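Genome polyprotein (Chicken sicinivirus JSY, PDB 6QWT) supplies, in this 3Dpol portion, the viral RNA-dependent RNA polymerase, which probably copies the viral RNA genome. Local coordinates at residues A[1-6]-A[287-292]; A[81-86]-A[191-196]; A[149-154]-A[273-278]; A[228-233]-A[336-341]; A[313-318]-A[347-352]. One frame throughout, in Å; residues are numbered along the deposited sequence.

Interaction 1: A[1-6]-A[287-292]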
# COMPACT_ATOMS: atom_id res chain seq x y z
N SER A 1 2.85 -9.99 -15.32
CA SER A 1 1.47 -10.13 -15.76
C SER A 1 1.37 -10.36 -17.26
O SER A 1 2.38 -10.44 -17.96
CB SER A 1 0.66 -8.89 -15.37
OG SER A 1 1.13 -7.75 -16.07
N GLU A 2 0.14 -10.46 -17.74
CA GLU A 2 -0.14 -10.70 -19.15
C GLU A 2 -1.26 -9.75 -19.56
O GLU A 2 -2.32 -9.73 -18.93
CB GLU A 2 -0.54 -12.16 -19.39
CG GLU A 2 -0.70 -12.57 -20.84
CD GLU A 2 -1.21 -14.00 -20.97
OE1 GLU A 2 -1.03 -14.79 -20.02
OE2 GLU A 2 -1.80 -14.32 -22.03
N ILE A 3 -1.02 -8.96 -20.60
CA ILE A 3 -1.93 -7.90 -20.99
C ILE A 3 -2.73 -8.35 -22.21
O ILE A 3 -2.16 -8.79 -23.22
CB ILE A 3 -1.17 -6.59 -21.27
CG1 ILE A 3 -2.04 -5.62 -22.06
CG2 ILE A 3 0.14 -6.87 -21.99
CD1 ILE A 3 -1.45 -4.24 -22.12
N LEU A 4 -4.06 -8.25 -22.11
CA LEU A 4 -4.97 -8.75 -23.13
C LEU A 4 -5.84 -7.61 -23.66
O LEU A 4 -5.95 -6.55 -23.04
CB LEU A 4 -5.87 -9.86 -22.57
CG LEU A 4 -5.21 -10.94 -21.72
CD1 LEU A 4 -6.26 -11.83 -21.08
CD2 LEU A 4 -4.24 -11.76 -22.57
N ALA A 5 -6.47 -7.87 -24.80
CA ALA A 5 -7.39 -6.90 -25.39
C ALA A 5 -8.66 -6.80 -24.56
O ALA A 5 -9.05 -7.73 -23.85
CB ALA A 5 -7.74 -7.30 -26.83
N CYS A 6 -9.32 -5.64 -24.65
CA CYS A 6 -10.51 -5.39 -23.86
C CYS A 6 -11.44 -4.44 -24.60
O CYS A 6 -10.98 -3.49 -25.24
CB CYS A 6 -10.14 -4.79 -22.49
SG CYS A 6 -11.55 -4.33 -21.47
N TYR A 287 -7.58 -2.20 -21.83
CA TYR A 287 -6.87 -3.47 -21.79
C TYR A 287 -7.27 -4.23 -20.53
O TYR A 287 -7.85 -3.68 -19.59
CB TYR A 287 -5.35 -3.26 -21.84
CG TYR A 287 -4.81 -2.41 -20.71
CD1 TYR A 287 -4.84 -1.02 -20.78
CD2 TYR A 287 -4.28 -3.00 -19.57
CE1 TYR A 287 -4.35 -0.25 -19.74
CE2 TYR A 287 -3.79 -2.23 -18.53
CZ TYR A 287 -3.83 -0.86 -18.62
OH TYR A 287 -3.34 -0.09 -17.59
N ILE A 288 -6.95 -5.52 -20.54
CA ILE A 288 -7.18 -6.42 -19.42
C ILE A 288 -5.83 -6.94 -18.96
O ILE A 288 -4.99 -7.32 -19.79
CB ILE A 288 -8.12 -7.58 -19.80
CG1 ILE A 288 -9.59 -7.13 -19.71
CG2 ILE A 288 -7.88 -8.80 -18.91
CD1 ILE A 288 -10.56 -8.09 -20.38
N MET A 289 -5.61 -6.93 -17.65
CA MET A 289 -4.39 -7.47 -17.06
C MET A 289 -4.69 -8.84 -16.47
O MET A 289 -5.56 -8.97 -15.60
CB MET A 289 -3.84 -6.53 -15.98
CG MET A 289 -3.03 -5.36 -16.53
SD MET A 289 -1.52 -5.90 -17.36
CE MET A 289 -1.07 -4.42 -18.29
N LYS A 290 -3.99 -9.86 -16.96
CA LYS A 290 -4.06 -11.21 -16.41
C LYS A 290 -2.87 -11.37 -15.48
O LYS A 290 -1.72 -11.38 -15.93
CB LYS A 290 -4.06 -12.25 -17.52
CG LYS A 290 -4.16 -13.69 -17.03
CD LYS A 290 -4.28 -14.66 -18.20
CE LYS A 290 -4.22 -16.10 -17.74
NZ LYS A 290 -2.87 -16.49 -17.25
N GLY A 291 -3.14 -11.49 -14.18
CA GLY A 291 -2.10 -11.46 -13.17
C GLY A 291 -1.90 -10.06 -12.61
O GLY A 291 -2.40 -9.06 -13.13
N GLY A 292 -1.15 -9.99 -11.50
CA GLY A 292 -0.95 -8.74 -10.79
C GLY A 292 -2.24 -8.24 -10.15
O GLY A 292 -3.27 -8.90 -10.15
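Ser-1 opens the contact by resting its CA on the carbonyl oxygen of Lys-290, and its OG lies 3.5 Å from Met-289 SD. At Glu-2 the backbone exchange of a hydrogen-bonded antiparallel pair begins: Lys-290 N gives Glu-2 O a nearly straight bond of 2.6 Å, and Glu-2 N answers to Lys-290 O. The two side chains run side by side in the same direction, but Glu-2 OE1 stays 3.7 Å from Lys-290 NZ, a long salt bridge; the ammonium has stronger partners in Asp-64 and Asp-62. Ile-3 turns to the other side of the sheet with Met-289, whose bend at chi2 (-65°) brings SD back toward the N-terminal strand; Met-289 CE lies 3.7 Å from Ile-3 CB. Leu-4 returns to the side of Glu-2, donating from N to Ile-288 O at 2.7 Å and accepting from Ile-288 N at 2.9 Å, while its CD1 meets Ile-288 CG2. Cys-6 then folds CB and SG over Ile-288 CG1. The result is an N-terminal edge strand added to a mixed sheet. Backbone bonds from Ser-1 to Gly-61 and Ser-239 place the chain start inside the protein, consistent with the buried N-terminus of picornaviral polymerases.

Interaction 2: A[81-86]-A[191-196]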
# COMPACT_ATOMS: atom_id res chain seq x y z
N CYS A 81 -3.25 -18.22 10.68
CA CYS A 81 -4.28 -17.19 10.80
C CYS A 81 -5.41 -17.66 11.72
O CYS A 81 -5.85 -16.92 12.60
CB CYS A 81 -4.83 -16.83 9.42
SG CYS A 81 -3.75 -15.77 8.42
N ASN A 82 -5.89 -18.89 11.51
CA ASN A 82 -6.95 -19.48 12.33
C ASN A 82 -8.18 -18.58 12.37
O ASN A 82 -8.74 -18.29 13.43
CB ASN A 82 -6.44 -19.79 13.75
CG ASN A 82 -7.35 -20.74 14.51
OD1 ASN A 82 -7.95 -21.65 13.93
ND2 ASN A 82 -7.44 -20.54 15.82
N PHE A 83 -8.61 -18.13 11.20
CA PHE A 83 -9.79 -17.29 11.09
C PHE A 83 -11.03 -18.07 11.53
O PHE A 83 -11.21 -19.22 11.11
CB PHE A 83 -9.99 -16.80 9.65
CG PHE A 83 -9.08 -15.68 9.25
CD1 PHE A 83 -8.20 -15.83 8.19
CD2 PHE A 83 -9.11 -14.47 9.93
CE1 PHE A 83 -7.36 -14.79 7.81
CE2 PHE A 83 -8.27 -13.43 9.55
CZ PHE A 83 -7.40 -13.59 8.49
N PRO A 84 -11.89 -17.50 12.36
CA PRO A 84 -13.21 -18.09 12.58
C PRO A 84 -14.10 -17.79 11.39
O PRO A 84 -13.68 -17.08 10.46
CB PRO A 84 -13.70 -17.37 13.85
CG PRO A 84 -13.06 -16.03 13.76
CD PRO A 84 -11.71 -16.25 13.13
N PRO A 85 -15.32 -18.32 11.36
CA PRO A 85 -16.25 -17.92 10.29
C PRO A 85 -16.44 -16.41 10.27
O PRO A 85 -16.69 -15.79 11.31
CB PRO A 85 -17.55 -18.65 10.66
CG PRO A 85 -17.09 -19.85 11.42
CD PRO A 85 -15.86 -19.42 12.18
N LEU A 86 -16.27 -15.82 9.09
CA LEU A 86 -16.43 -14.39 8.90
C LEU A 86 -17.70 -14.12 8.10
O LEU A 86 -18.21 -14.99 7.39
CB LEU A 86 -15.22 -13.79 8.18
CG LEU A 86 -13.87 -13.91 8.89
CD1 LEU A 86 -12.75 -13.47 7.96
CD2 LEU A 86 -13.85 -13.10 10.17
N GLY A 191 -15.62 -7.18 4.00
CA GLY A 191 -15.55 -6.28 5.14
C GLY A 191 -15.32 -7.00 6.46
O GLY A 191 -14.63 -6.48 7.34
N GLY A 192 -15.90 -8.19 6.61
CA GLY A 192 -15.61 -8.99 7.79
C GLY A 192 -14.14 -9.34 7.91
O GLY A 192 -13.56 -9.29 9.00
N LEU A 193 -13.51 -9.70 6.79
CA LEU A 193 -12.07 -9.93 6.79
C LEU A 193 -11.31 -8.64 7.07
O LEU A 193 -10.36 -8.63 7.87
CB LEU A 193 -11.63 -10.53 5.46
CG LEU A 193 -10.13 -10.79 5.28
CD1 LEU A 193 -9.63 -11.86 6.24
CD2 LEU A 193 -9.83 -11.17 3.84
N PHE A 194 -11.72 -7.53 6.44
CA PHE A 194 -11.05 -6.25 6.67
C PHE A 194 -11.15 -5.83 8.13
O PHE A 194 -10.18 -5.35 8.72
CB PHE A 194 -11.63 -5.17 5.76
CG PHE A 194 -11.43 -5.44 4.29
CD1 PHE A 194 -10.44 -6.30 3.85
CD2 PHE A 194 -12.25 -4.83 3.34
CE1 PHE A 194 -10.26 -6.55 2.50
CE2 PHE A 194 -12.07 -5.07 1.99
CZ PHE A 194 -11.08 -5.93 1.57
N GLU A 195 -12.33 -6.01 8.74
CA GLU A 195 -12.49 -5.72 10.16
C GLU A 195 -11.48 -6.50 10.99
O GLU A 195 -10.81 -5.94 11.86
CB GLU A 195 -13.91 -6.06 10.61
CG GLU A 195 -14.93 -4.97 10.36
CD GLU A 195 -16.25 -5.27 11.04
OE1 GLU A 195 -16.62 -6.46 11.13
OE2 GLU A 195 -16.91 -4.32 11.50
N ALA A 196 -11.37 -7.81 10.74
CA ALA A 196 -10.52 -8.66 11.56
C ALA A 196 -9.05 -8.28 11.44
O ALA A 196 -8.30 -8.34 12.42
CB ALA A 196 -10.73 -10.12 11.18
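The shortest polar bond here, Glu-195 N to Gly-191 O at 2.7 Å, lies within the helix that brings Gly-192, Leu-193 and Ala-196 against Phe-83 and Leu-86. The arrangement is apolar packing of a connecting loop on a helix: the segment after helix 70-81 lays two side chains on helix 191-198, and no hydrogen bond crosses between them. Leu-86 reaches in with both methyls. Its CD1 sits 3.8 Å from Leu-193 CA, and its CD2 faces Ala-196 CB. The bare backbone of Gly-192 also faces this side chain, with Leu-86 CD2 4.0 Å from Gly-192 O. The side chain of Leu-193 starts with CG anti to the backbone N (chi1 178°), and chi2 (66°) sets CD1, which meets Leu-86 CD1 as well as the aromatic ring of the loop. Around this pair, Ile-256 of helix 243-256 touches both Phe-83 and Leu-86, and Tyr-204 stacks on Phe-83. The closest touch is a CH-pi contact, in which Leu-193 CD1 hangs over one face of the Phe-83 ring, 4.1 Å from its centroid and 3.6 Å from the rim atom CZ.

Interaction 3: A[149-154]-A[273-278]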
# COMPACT_ATOMS: atom_id res chain seq x y z
N PRO A 149 -19.12 -8.97 -11.09
CA PRO A 149 -18.15 -7.89 -10.86
C PRO A 149 -17.41 -7.48 -12.13
O PRO A 149 -16.26 -7.85 -12.34
CB PRO A 149 -17.19 -8.48 -9.81
CG PRO A 149 -17.28 -9.96 -10.03
CD PRO A 149 -18.69 -10.24 -10.47
N ASP A 150 -18.09 -6.70 -12.98
CA ASP A 150 -17.58 -6.27 -14.28
C ASP A 150 -17.38 -4.75 -14.22
O ASP A 150 -18.35 -3.99 -14.32
CB ASP A 150 -18.55 -6.67 -15.38
CG ASP A 150 -18.03 -6.38 -16.78
OD1 ASP A 150 -16.84 -6.04 -16.92
OD2 ASP A 150 -18.81 -6.51 -17.74
N TYR A 151 -16.14 -4.32 -14.08
CA TYR A 151 -15.86 -2.90 -13.85
C TYR A 151 -14.44 -2.59 -14.31
O TYR A 151 -13.62 -3.48 -14.54
CB TYR A 151 -16.05 -2.54 -12.37
CG TYR A 151 -15.15 -3.31 -11.43
CD1 TYR A 151 -13.89 -2.83 -11.10
CD2 TYR A 151 -15.57 -4.51 -10.86
CE1 TYR A 151 -13.06 -3.53 -10.25
CE2 TYR A 151 -14.74 -5.21 -10.00
CZ TYR A 151 -13.49 -4.72 -9.70
OH TYR A 151 -12.66 -5.41 -8.85
N PHE A 152 -14.16 -1.29 -14.43
CA PHE A 152 -12.90 -0.78 -14.95
C PHE A 152 -12.11 -0.08 -13.84
O PHE A 152 -12.67 0.72 -13.09
CB PHE A 152 -13.14 0.22 -16.09
CG PHE A 152 -13.52 -0.42 -17.39
CD1 PHE A 152 -12.54 -0.89 -18.26
CD2 PHE A 152 -14.85 -0.53 -17.77
CE1 PHE A 152 -12.89 -1.46 -19.47
CE2 PHE A 152 -15.20 -1.11 -18.97
CZ PHE A 152 -14.22 -1.57 -19.82
N TYR A 153 -10.82 -0.38 -13.76
CA TYR A 153 -9.89 0.47 -13.02
C TYR A 153 -9.45 1.62 -13.92
O TYR A 153 -9.12 1.42 -15.09
CB TYR A 153 -8.66 -0.33 -12.57
CG TYR A 153 -8.91 -1.31 -11.45
CD1 TYR A 153 -8.69 -0.96 -10.12
CD2 TYR A 153 -9.36 -2.60 -11.71
CE1 TYR A 153 -8.92 -1.86 -9.09
CE2 TYR A 153 -9.59 -3.51 -10.69
CZ TYR A 153 -9.36 -3.14 -9.38
OH TYR A 153 -9.60 -4.05 -8.38
N THR A 154 -9.45 2.84 -13.37
CA THR A 154 -8.86 3.98 -14.05
C THR A 154 -7.37 4.04 -13.73
O THR A 154 -6.99 4.04 -12.55
CB THR A 154 -9.53 5.29 -13.64
OG1 THR A 154 -9.46 5.44 -12.22
CG2 THR A 154 -10.98 5.30 -14.08
N GLN A 273 -11.55 -12.92 -8.91
CA GLN A 273 -11.20 -13.00 -10.32
C GLN A 273 -11.15 -11.62 -10.96
O GLN A 273 -10.29 -11.34 -11.80
CB GLN A 273 -12.19 -13.90 -11.07
CG GLN A 273 -11.82 -14.08 -12.54
CD GLN A 273 -12.71 -15.07 -13.26
OE1 GLN A 273 -13.92 -15.07 -13.09
NE2 GLN A 273 -12.10 -15.92 -14.08
N SER A 274 -12.07 -10.73 -10.56
CA SER A 274 -12.03 -9.36 -11.07
C SER A 274 -10.81 -8.59 -10.59
O SER A 274 -10.59 -7.46 -11.04
CB SER A 274 -13.31 -8.61 -10.67
OG SER A 274 -13.21 -8.07 -9.36
N ILE A 275 -10.02 -9.16 -9.69
CA ILE A 275 -8.79 -8.55 -9.22
C ILE A 275 -7.58 -9.04 -10.01
O ILE A 275 -6.75 -8.23 -10.42
CB ILE A 275 -8.61 -8.81 -7.71
CG1 ILE A 275 -9.51 -7.87 -6.91
CG2 ILE A 275 -7.16 -8.64 -7.29
CD1 ILE A 275 -9.64 -8.26 -5.46
N TYR A 276 -7.47 -10.35 -10.25
CA TYR A 276 -6.32 -10.86 -11.00
C TYR A 276 -6.57 -10.97 -12.50
O TYR A 276 -5.61 -11.17 -13.25
CB TYR A 276 -5.87 -12.22 -10.44
CG TYR A 276 -6.84 -13.39 -10.57
CD1 TYR A 276 -7.52 -13.86 -9.46
CD2 TYR A 276 -7.03 -14.04 -11.78
CE1 TYR A 276 -8.39 -14.94 -9.55
CE2 TYR A 276 -7.90 -15.11 -11.89
CZ TYR A 276 -8.58 -15.56 -10.76
OH TYR A 276 -9.45 -16.62 -10.84
N LEU A 277 -7.82 -10.84 -12.95
CA LEU A 277 -8.16 -10.73 -14.37
C LEU A 277 -8.98 -9.44 -14.50
O LEU A 277 -10.20 -9.47 -14.64
CB LEU A 277 -8.93 -11.96 -14.87
CG LEU A 277 -9.13 -12.07 -16.38
CD1 LEU A 277 -7.78 -12.07 -17.10
CD2 LEU A 277 -9.91 -13.33 -16.73
N SER A 278 -8.29 -8.31 -14.45
CA SER A 278 -8.90 -7.01 -14.24
C SER A 278 -8.94 -6.19 -15.52
O SER A 278 -8.09 -6.34 -16.40
CB SER A 278 -8.15 -6.23 -13.16
OG SER A 278 -6.79 -6.08 -13.53
O HOH W 1 -11.77 -5.47 -13.06
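Pro-149 and Ser-274 bring the backbones closest, their CA atoms 6.3 Å apart, where the approach to strand 152-157 passes the last turn of helix 267-276 and the chain leaves helical geometry at Leu-277. Ser-274 fills the middle of the contact. Its CB lies 3.5 Å from Pro-149 O, and its OG forms a 2.8 Å hydrogen bond with Tyr-151 OH. In Tyr-151, CG sits between the backbone N and the carbonyl carbon (chi1 60°); the same OG lies obliquely to its ring, 3.3 Å from CE2. Tyr-153 runs beside it. The edge of its ring at CE2 faces Ser-274 O near the ring plane, the same atom is 3.9 Å from Ser-278 CB, and OH rests near Ile-275 CG1. A water lies 3.1 Å from Tyr-151 O and equally far from Ser-274 O, though it has more acceptors within reach than protons to give. Tyr-153 OH is a second, weak and long possible acceptor for the phenol proton of Tyr-151. The Tyr-151 and Ser-274 hydroxyls thus pair in a buried setting, with Tyr-271 O a further partner of Ser-274 OG, and a directional hydroxyl bond joins helix to strand alongside the packing.

Interaction 4: A[228-233]-A[336-341]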
# COMPACT_ATOMS: atom_id res chain seq x y z
N GLU A 228 18.12 -12.37 14.21
CA GLU A 228 18.25 -11.74 12.91
C GLU A 228 16.86 -11.44 12.35
O GLU A 228 15.99 -12.31 12.34
CB GLU A 228 19.03 -12.63 11.94
CG GLU A 228 20.54 -12.44 12.05
CD GLU A 228 21.32 -13.35 11.11
OE1 GLU A 228 22.08 -12.83 10.27
OE2 GLU A 228 21.16 -14.59 11.22
N VAL A 229 16.67 -10.20 11.91
CA VAL A 229 15.44 -9.75 11.27
C VAL A 229 15.82 -9.16 9.92
O VAL A 229 16.79 -8.39 9.83
CB VAL A 229 14.68 -8.72 12.13
CG1 VAL A 229 13.37 -8.33 11.47
CG2 VAL A 229 14.43 -9.28 13.53
N TRP A 230 15.08 -9.51 8.88
CA TRP A 230 15.41 -9.14 7.51
C TRP A 230 14.33 -8.25 6.91
O TRP A 230 13.14 -8.45 7.16
CB TRP A 230 15.61 -10.38 6.64
CG TRP A 230 16.71 -11.26 7.12
CD1 TRP A 230 16.59 -12.40 7.87
CD2 TRP A 230 18.12 -11.08 6.90
NE1 TRP A 230 17.83 -12.93 8.12
CE2 TRP A 230 18.78 -12.14 7.54
CE3 TRP A 230 18.87 -10.12 6.22
CZ2 TRP A 230 20.17 -12.27 7.52
CZ3 TRP A 230 20.25 -10.25 6.20
CH2 TRP A 230 20.88 -11.32 6.85
N ALA A 231 14.76 -7.27 6.12
CA ALA A 231 13.87 -6.44 5.33
C ALA A 231 14.18 -6.63 3.85
O ALA A 231 15.35 -6.74 3.46
CB ALA A 231 14.01 -4.96 5.70
N LEU A 232 13.14 -6.69 3.03
CA LEU A 232 13.33 -6.72 1.59
C LEU A 232 12.14 -6.05 0.92
O LEU A 232 11.09 -5.85 1.52
CB LEU A 232 13.51 -8.15 1.06
CG LEU A 232 12.43 -9.20 1.31
CD1 LEU A 232 11.28 -9.07 0.32
CD2 LEU A 232 13.05 -10.59 1.23
N ASP A 233 12.35 -5.69 -0.34
CA ASP A 233 11.34 -5.01 -1.13
C ASP A 233 11.23 -5.70 -2.49
O ASP A 233 12.19 -6.31 -2.97
CB ASP A 233 11.67 -3.52 -1.31
CG ASP A 233 10.51 -2.72 -1.85
OD1 ASP A 233 10.64 -2.14 -2.95
OD2 ASP A 233 9.45 -2.68 -1.18
N VAL A 336 8.28 -5.71 3.54
CA VAL A 336 8.34 -6.97 4.27
C VAL A 336 9.39 -6.88 5.36
O VAL A 336 10.53 -6.47 5.12
CB VAL A 336 8.67 -8.18 3.37
CG1 VAL A 336 9.00 -9.39 4.26
CG2 VAL A 336 7.53 -8.45 2.44
N LEU A 337 9.00 -7.33 6.54
CA LEU A 337 9.94 -7.80 7.54
C LEU A 337 9.70 -9.28 7.79
O LEU A 337 8.55 -9.73 7.83
CB LEU A 337 9.82 -7.03 8.87
CG LEU A 337 10.04 -5.51 8.87
CD1 LEU A 337 9.90 -4.98 10.30
CD2 LEU A 337 11.40 -5.18 8.30
N TYR A 338 10.78 -10.05 7.96
CA TYR A 338 10.61 -11.46 8.32
C TYR A 338 11.79 -11.89 9.18
O TYR A 338 12.86 -11.28 9.17
CB TYR A 338 10.47 -12.35 7.08
CG TYR A 338 11.76 -12.70 6.36
CD1 TYR A 338 12.53 -13.78 6.78
CD2 TYR A 338 12.19 -11.98 5.26
CE1 TYR A 338 13.70 -14.12 6.13
CE2 TYR A 338 13.36 -12.31 4.60
CZ TYR A 338 14.11 -13.38 5.04
OH TYR A 338 15.28 -13.72 4.39
N ALA A 339 11.56 -12.97 9.94
CA ALA A 339 12.58 -13.56 10.78
C ALA A 339 12.24 -15.03 10.97
O ALA A 339 11.07 -15.37 11.17
CB ALA A 339 12.66 -12.84 12.13
N THR A 340 13.25 -15.88 10.90
CA THR A 340 13.10 -17.31 11.11
C THR A 340 14.19 -17.81 12.04
O THR A 340 15.27 -17.21 12.15
CB THR A 340 13.16 -18.11 9.80
OG1 THR A 340 14.46 -17.97 9.21
CG2 THR A 340 12.10 -17.61 8.81
N VAL A 341 13.91 -18.92 12.72
CA VAL A 341 14.90 -19.64 13.52
C VAL A 341 14.94 -21.08 13.03
O VAL A 341 13.96 -21.82 13.23
CB VAL A 341 14.59 -19.56 15.02
CG1 VAL A 341 15.57 -20.42 15.80
CG2 VAL A 341 14.64 -18.12 15.51
O HOH W 2 15.81 -14.48 10.65
O HOH W 3 17.26 -15.38 13.74
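Trp-230 and Tyr-338 exchange two sound backbone bonds in this antiparallel contact. Trp-230 N donates to Tyr-338 O at 2.9 Å, almost straight at the hydrogen, and Tyr-338 N returns a bond of 3.0 Å to Trp-230 O. Toward Leu-232 and Val-336 the exchange slackens: Leu-232 N to Val-336 O is weak at 3.4 Å, and Val-336 N to Leu-232 O is weak as well. Beyond the other end, water takes over the pairing. One molecule gives a proton to Glu-228 O and accepts one from Thr-340 N, while another accepts from Glu-228 N and donates to Thr-340 O. The side-chain polar ends find partners nearby, Tyr-338 OH at Ile-344 O, Trp-230 NE1 at Ser-343 OG and Glu-228 OE1 at Thr-373 OG1. Trp-230 CB stands over one face of the Tyr-338 ring, 3.9 Å from its centroid, and Leu-232 CD2 meets the ring edge at CE2, 3.8 Å away. The five-membered ring of Trp-230 and the Tyr-338 ring, tilted 30° to each other, are slid apart and barely overlap. On the other face of the sheet, Ala-231 CB touches Leu-337 CD2 at 3.7 Å. The two strands are the central pair of the palm sheet, carrying polymerase motifs A and C; Asp-233 of motif A faces Asp-335 of motif C, consistent with the acidic cluster that binds metal in relatives. Strands 327-332 and 360-362 flank the pair, while helices 298-316 and 346-356 cover the side of Val-336 and Tyr-338.

Interaction 5: A[313-318]-A[347-352]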
# COMPACT_ATOMS: atom_id res chain seq x y z
N LEU A 313 6.39 -17.67 2.34
CA LEU A 313 6.34 -19.00 2.95
C LEU A 313 6.64 -20.09 1.93
O LEU A 313 7.30 -21.08 2.25
CB LEU A 313 4.97 -19.22 3.59
CG LEU A 313 4.69 -18.43 4.88
CD1 LEU A 313 3.20 -18.33 5.16
CD2 LEU A 313 5.42 -19.03 6.06
N SER A 314 6.18 -19.92 0.68
CA SER A 314 6.47 -20.93 -0.34
C SER A 314 7.96 -20.99 -0.66
O SER A 314 8.46 -22.03 -1.10
CB SER A 314 5.65 -20.65 -1.61
OG SER A 314 6.24 -19.62 -2.39
N ALA A 315 8.68 -19.89 -0.44
CA ALA A 315 10.13 -19.88 -0.60
C ALA A 315 10.83 -20.53 0.59
O ALA A 315 11.77 -21.31 0.41
CB ALA A 315 10.63 -18.45 -0.79
N MET A 316 10.39 -20.21 1.80
CA MET A 316 11.03 -20.75 2.99
C MET A 316 10.75 -22.25 3.13
O MET A 316 11.60 -22.98 3.66
CB MET A 316 10.57 -19.98 4.23
CG MET A 316 10.74 -18.46 4.09
SD MET A 316 10.14 -17.46 5.48
CE MET A 316 8.86 -18.52 6.10
N LEU A 317 9.60 -22.72 2.64
CA LEU A 317 9.27 -24.13 2.74
C LEU A 317 10.22 -25.02 1.94
O LEU A 317 10.30 -26.22 2.21
CB LEU A 317 7.83 -24.36 2.26
CG LEU A 317 6.75 -24.11 3.31
CD1 LEU A 317 5.37 -24.11 2.67
CD2 LEU A 317 6.84 -25.14 4.43
N THR A 318 10.94 -24.46 0.97
CA THR A 318 11.93 -25.22 0.22
C THR A 318 13.28 -25.28 0.91
O THR A 318 14.17 -26.00 0.43
CB THR A 318 12.10 -24.65 -1.19
OG1 THR A 318 12.81 -23.41 -1.13
CG2 THR A 318 10.74 -24.42 -1.85
N SER A 347 19.12 -13.98 0.40
CA SER A 347 19.71 -14.56 -0.80
C SER A 347 18.96 -15.81 -1.23
O SER A 347 18.68 -16.01 -2.42
CB SER A 347 21.18 -14.88 -0.57
OG SER A 347 22.00 -13.77 -0.89
N PHE A 348 18.62 -16.67 -0.27
CA PHE A 348 17.93 -17.91 -0.58
C PHE A 348 16.54 -17.64 -1.16
O PHE A 348 16.13 -18.28 -2.13
CB PHE A 348 17.82 -18.77 0.68
CG PHE A 348 17.12 -20.08 0.46
CD1 PHE A 348 15.75 -20.19 0.63
CD2 PHE A 348 17.84 -21.21 0.10
CE1 PHE A 348 15.11 -21.40 0.43
CE2 PHE A 348 17.21 -22.42 -0.09
CZ PHE A 348 15.84 -22.52 0.08
N ILE A 349 15.81 -16.69 -0.57
CA ILE A 349 14.48 -16.37 -1.07
C ILE A 349 14.57 -15.75 -2.47
O ILE A 349 13.77 -16.08 -3.35
CB ILE A 349 13.76 -15.44 -0.08
CG1 ILE A 349 13.50 -16.16 1.24
CG2 ILE A 349 12.45 -14.92 -0.67
CD1 ILE A 349 12.79 -15.32 2.27
N ALA A 350 15.55 -14.88 -2.69
CA ALA A 350 15.73 -14.27 -4.00
C ALA A 350 16.00 -15.32 -5.07
O ALA A 350 15.45 -15.26 -6.17
CB ALA A 350 16.87 -13.25 -3.96
N ASP A 351 16.85 -16.31 -4.76
CA ASP A 351 17.20 -17.33 -5.74
C ASP A 351 16.01 -18.24 -6.04
O ASP A 351 15.80 -18.64 -7.19
CB ASP A 351 18.40 -18.14 -5.26
CG ASP A 351 19.67 -17.31 -5.17
OD1 ASP A 351 20.47 -17.54 -4.24
OD2 ASP A 351 19.88 -16.44 -6.04
N PHE A 352 15.22 -18.58 -5.01
CA PHE A 352 14.02 -19.37 -5.26
C PHE A 352 13.03 -18.61 -6.13
O PHE A 352 12.42 -19.19 -7.04
CB PHE A 352 13.35 -19.77 -3.94
CG PHE A 352 11.95 -20.29 -4.12
CD1 PHE A 352 11.74 -21.63 -4.43
CD2 PHE A 352 10.86 -19.45 -4.01
CE1 PHE A 352 10.46 -22.12 -4.61
CE2 PHE A 352 9.57 -19.93 -4.19
CZ PHE A 352 9.37 -21.27 -4.49
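Phe-352 lays one face of its ring over Ala-315 CA, which stands 3.5 Å above the plane and toward the rim, whereas Phe-348 turns its edge to Ala-315 O and Thr-318 OG1, both near its plane. The polarised C-H edge of Phe-348 probably suits these two oxygens. This is helix-helix packing in the palm: helix 298-316, which carries much of polymerase motif B, meets helix 346-356 of the motif D region through two aromatic residues one helical turn apart. In both, CG is anti to the backbone N (chi1 -180° at Phe-348 and 166° at Phe-352), which directs it toward helix 298-316. The Phe-352 face forms a CH-pi contact with Ala-315 CA, and Ala-315 CB comes to 3.4 Å from Phe-352 CD2. Ser-314 O approaches CZ of the same ring obliquely, and Thr-318 CG2 approaches its CE1 at 3.6 Å, also obliquely. Between the aromatics and the sheet, Ile-349 puts CG2 against Ala-315 CB and CD1 4.2 Å from Met-316 CG, the two longer side chains lying side by side and pointing the same way. Ser-314 OG is held by Ser-311 O and Trp-67 NE1, and His-319 meets Phe-348 edge to face. Among the polar atoms, Ala-315 O is the focus: it accepts Thr-318 OG1 at 2.8 Å, receives a weak bond from Thr-318 N, and lies 3.3 Å from Phe-348 CE1.

In the fold
The five contacts fall into two touching pairs and one separate contact. Interactions 1 and 3, with centres about 10 Å apart, share the mixed sheet through neighbouring strands 277-282 and 285-290, and along the chain interaction 3 is nested inside the loop that interaction 1 closes. Interactions 4 and 5, about 12 Å apart between centres, join the palm sheet to the helices on one of its faces, where Tyr-338 packs on Ile-349; their segments alternate in sequence. The centres of interactions 1 and 4 lie about 32 Å apart; that of interaction 2 lies about 23 to 30 Å from the others, with nearest atoms no closer than about 8 Å. Distant sequence regions are thereby tied into one polymerase.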